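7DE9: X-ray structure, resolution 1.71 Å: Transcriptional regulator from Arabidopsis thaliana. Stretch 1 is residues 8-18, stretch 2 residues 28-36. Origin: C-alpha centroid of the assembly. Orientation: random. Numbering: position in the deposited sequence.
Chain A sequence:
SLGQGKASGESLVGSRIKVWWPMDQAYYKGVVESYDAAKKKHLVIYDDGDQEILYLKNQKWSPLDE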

# COMPACT_ATOMS: atom_id res chain seq x y z
N SER A 8 8.35 -2.18 6.70
CA SER A 8 7.18 -3.04 6.51
C SER A 8 6.63 -3.57 7.84
O SER A 8 6.84 -2.98 8.90
CB SER A 8 7.55 -4.20 5.59
OG SER A 8 6.51 -5.17 5.53
N GLY A 9 5.93 -4.69 7.77
CA GLY A 9 5.47 -5.38 8.96
C GLY A 9 4.31 -4.73 9.69
O GLY A 9 3.69 -3.78 9.20
N GLU A 10 4.04 -5.24 10.88
CA GLU A 10 2.87 -4.83 11.64
C GLU A 10 2.98 -3.37 12.08
O GLU A 10 1.97 -2.70 12.28
CB GLU A 10 2.66 -5.74 12.84
CG GLU A 10 1.26 -5.70 13.42
CD GLU A 10 0.98 -6.88 14.33
OE1 GLU A 10 1.68 -7.91 14.21
OE2 GLU A 10 0.05 -6.79 15.17
N SER A 11 4.21 -2.87 12.19
CA SER A 11 4.42 -1.52 12.69
C SER A 11 3.92 -0.45 11.71
O SER A 11 3.76 0.71 12.08
CB SER A 11 5.90 -1.28 12.99
OG SER A 11 6.68 -1.43 11.82
N LEU A 12 3.67 -0.84 10.47
CA LEU A 12 3.27 0.12 9.44
C LEU A 12 1.78 0.47 9.51
O LEU A 12 1.35 1.49 8.97
CB LEU A 12 3.61 -0.44 8.06
CG LEU A 12 3.62 0.56 6.91
CD1 LEU A 12 4.62 1.67 7.18
CD2 LEU A 12 3.94 -0.15 5.61
N VAL A 13 1.01 -0.38 10.18
CA VAL A 13 -0.43 -0.18 10.28
C VAL A 13 -0.71 1.17 10.90
O VAL A 13 -0.05 1.57 11.86
CB VAL A 13 -1.10 -1.30 11.09
CG1 VAL A 13 -2.58 -1.02 11.26
CG2 VAL A 13 -0.88 -2.66 10.42
N GLY A 14 -1.66 1.90 10.33
CA GLY A 14 -2.03 3.20 10.83
C GLY A 14 -1.36 4.34 10.08
O GLY A 14 -1.82 5.48 10.14
N SER A 15 -0.28 4.02 9.38
CA SER A 15 0.48 5.03 8.65
C SER A 15 -0.15 5.39 7.31
O SER A 15 -0.71 4.55 6.62
CB SER A 15 1.91 4.54 8.41
OG SER A 15 2.61 4.43 9.64
N ARG A 16 -0.04 6.67 6.97
CA ARG A 16 -0.36 7.13 5.63
C ARG A 16 0.85 6.91 4.74
O ARG A 16 1.95 7.33 5.08
CB ARG A 16 -0.76 8.61 5.63
CG ARG A 16 -2.09 8.92 6.28
CD ARG A 16 -2.15 10.38 6.70
NE ARG A 16 -1.18 10.69 7.75
CZ ARG A 16 -1.06 11.87 8.34
NH1 ARG A 16 -1.85 12.88 7.99
NH2 ARG A 16 -0.15 12.06 9.29
N ILE A 17 0.63 6.26 3.61
CA ILE A 17 1.72 6.00 2.68
C ILE A 17 1.32 6.37 1.26
O ILE A 17 0.14 6.60 0.97
CB ILE A 17 2.16 4.53 2.70
CG1 ILE A 17 1.07 3.62 2.12
CG2 ILE A 17 2.52 4.09 4.12
CD1 ILE A 17 1.50 2.16 2.04
N LYS A 18 2.31 6.47 0.38
CA LYS A 18 2.02 6.58 -1.03
C LYS A 18 2.62 5.37 -1.73
O LYS A 18 3.78 5.01 -1.51
CB LYS A 18 2.53 7.90 -1.62
CG LYS A 18 3.97 8.23 -1.34
CD LYS A 18 4.21 9.71 -1.61
CE LYS A 18 5.61 9.98 -2.12
NZ LYS A 18 5.82 11.43 -2.39
N TYR A 28 -0.03 6.89 -5.44
CA TYR A 28 -1.38 7.09 -4.93
C TYR A 28 -1.36 6.99 -3.41
O TYR A 28 -0.69 6.13 -2.85
CB TYR A 28 -2.37 6.08 -5.52
CG TYR A 28 -2.48 6.20 -7.02
CD1 TYR A 28 -3.01 7.34 -7.60
CD2 TYR A 28 -2.05 5.18 -7.85
CE1 TYR A 28 -3.11 7.45 -8.96
CE2 TYR A 28 -2.15 5.29 -9.22
CZ TYR A 28 -2.68 6.43 -9.76
OH TYR A 28 -2.79 6.55 -11.12
N LYS A 29 -2.08 7.91 -2.77
CA LYS A 29 -2.06 8.02 -1.32
C LYS A 29 -3.12 7.16 -0.64
O LYS A 29 -4.25 7.05 -1.11
CB LYS A 29 -2.26 9.49 -0.90
CG LYS A 29 -1.14 10.41 -1.36
CD LYS A 29 -1.07 11.69 -0.54
CE LYS A 29 -2.13 12.69 -0.95
NZ LYS A 29 -1.89 14.03 -0.34
N GLY A 30 -2.73 6.54 0.46
CA GLY A 30 -3.65 5.70 1.20
C GLY A 30 -3.20 5.52 2.64
O GLY A 30 -2.20 6.08 3.06
N VAL A 31 -3.97 4.75 3.38
CA VAL A 31 -3.60 4.41 4.74
C VAL A 31 -3.48 2.89 4.87
O VAL A 31 -4.25 2.13 4.25
CB VAL A 31 -4.61 4.97 5.77
CG1 VAL A 31 -5.98 4.33 5.59
CG2 VAL A 31 -4.11 4.76 7.18
N VAL A 32 -2.51 2.43 5.65
CA VAL A 32 -2.38 1.02 5.96
C VAL A 32 -3.33 0.67 7.10
O VAL A 32 -3.13 1.08 8.24
CB VAL A 32 -0.95 0.66 6.36
CG1 VAL A 32 -0.82 -0.84 6.58
CG2 VAL A 32 0.01 1.14 5.29
N GLU A 33 -4.38 -0.09 6.78
CA GLU A 33 -5.42 -0.40 7.75
C GLU A 33 -5.16 -1.67 8.56
O GLU A 33 -5.59 -1.77 9.70
CB GLU A 33 -6.77 -0.51 7.04
CG GLU A 33 -7.95 -0.48 8.01
CD GLU A 33 -8.92 -1.61 7.78
OE1 GLU A 33 -9.29 -1.86 6.61
OE2 GLU A 33 -9.32 -2.26 8.77
N SER A 34 -4.46 -2.63 7.97
CA SER A 34 -4.16 -3.86 8.70
C SER A 34 -2.98 -4.60 8.10
O SER A 34 -2.50 -4.27 7.02
CB SER A 34 -5.37 -4.78 8.73
OG SER A 34 -5.81 -5.05 7.41
N TYR A 35 -2.51 -5.61 8.83
CA TYR A 35 -1.40 -6.46 8.41
C TYR A 35 -1.70 -7.93 8.71
O TYR A 35 -2.03 -8.29 9.85
CB TYR A 35 -0.11 -6.04 9.09
CG TYR A 35 1.10 -6.89 8.76
CD1 TYR A 35 1.63 -6.91 7.48
CD2 TYR A 35 1.72 -7.66 9.74
CE1 TYR A 35 2.73 -7.69 7.17
CE2 TYR A 35 2.82 -8.43 9.45
CZ TYR A 35 3.32 -8.44 8.17
OH TYR A 35 4.43 -9.22 7.88
N ASP A 36 -1.57 -8.77 7.69
CA ASP A 36 -1.74 -10.21 7.84
C ASP A 36 -0.36 -10.83 8.02
O ASP A 36 0.41 -10.93 7.07
CB ASP A 36 -2.46 -10.79 6.62
CG ASP A 36 -2.69 -12.28 6.73
OD1 ASP A 36 -1.73 -13.04 6.97
OD2 ASP A 36 -3.86 -12.70 6.55
O HOH W 1 6.82 -8.15 7.02

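Val32 is the apolar centre of this contact, and its neighbours are arranged around it. Its CA-to-CB bond points toward stretch 1, and it gives up more surface to the other stretch than any other residue here. One methyl, CG2, meets two side chains: CD1 of Ile17 at 3.7 Å and CG of Leu12 at 4.0 Å. The other, CG1, lies 4.2 Å from CG2 of Val13. The branch at CB sends its two methyls to different neighbours, so one short side chain touches three others. Leu12 and Ile17, both buried like Val32 itself, close the small cluster.

Val13 carries the apolar surface on toward Tyr35. Its CG2 packs 3.7 Å from CB of Tyr35, while its CG1 rests 3.5 Å from the backbone O of Glu33. Tyr35 then turns its aromatic ring to the backbone at the start of stretch 1. CA of Gly9 sits 4.0 Å from the centroid of the Tyr35 ring, 18° off the ring normal, a CH-pi contact over the face. The same face receives Glu10, whose N is 3.5 Å from CD2 of Tyr35. The bare CA of Gly9 turns one of its two hydrogens to the ring face, and its positive phi of 74° by itself favours glycine.

The backbone holds this packing in register. Residues 16-18 run antiparallel to the strand of stretch 2, pairing Arg16 with Val31, Ile17 with Gly30 and Lys18 with Lys29. Ile17 and Gly30 form the hydrogen-bonded pair: Ile17 N donates to Gly30 O at 2.9 Å, and Gly30 N returns the bond to Ile17 O, also at 2.9 Å. In the flanking pairs the CA atoms come to 4.3 Å, between Arg16 CA and Val31 CA and between Lys18 CA and Lys29 CA. Here CA-H...O contacts supplement the amide bonds, such as Arg16 CA to Gly30 O and Lys18 CA to Tyr28 O, each 3.3 Å.

Before the strand, a type II turn from Leu12 to Ser15 keeps the pairing going. Ser15 N bonds back to Leu12 O at 3.0 Å, and the turn presents two groups to Val32: Gly14 N donates to Val32 O at 2.7 Å, and Val32 N donates to Ser15 O at 2.9 Å. Both are nearly straight, at 171°. Gly14 has phi 97° and psi -19°, where a CB would jam against the carbonyl O of Val13, so this corner calls for glycine. Thus the residue with the central side chain is also tied down through both its backbone polar groups.

At the edge, Arg16, Lys18 and Lys29 share one sheet face with Val31; the three long side chains lay their inner carbons near the contact and lead their ends away. Beyond the ring of Tyr35, a water hydrogen-bonds to Tyr35 OH at 2.8 Å and weakly to Ser8 OG at 3.3 Å, linking the stretches through solvent.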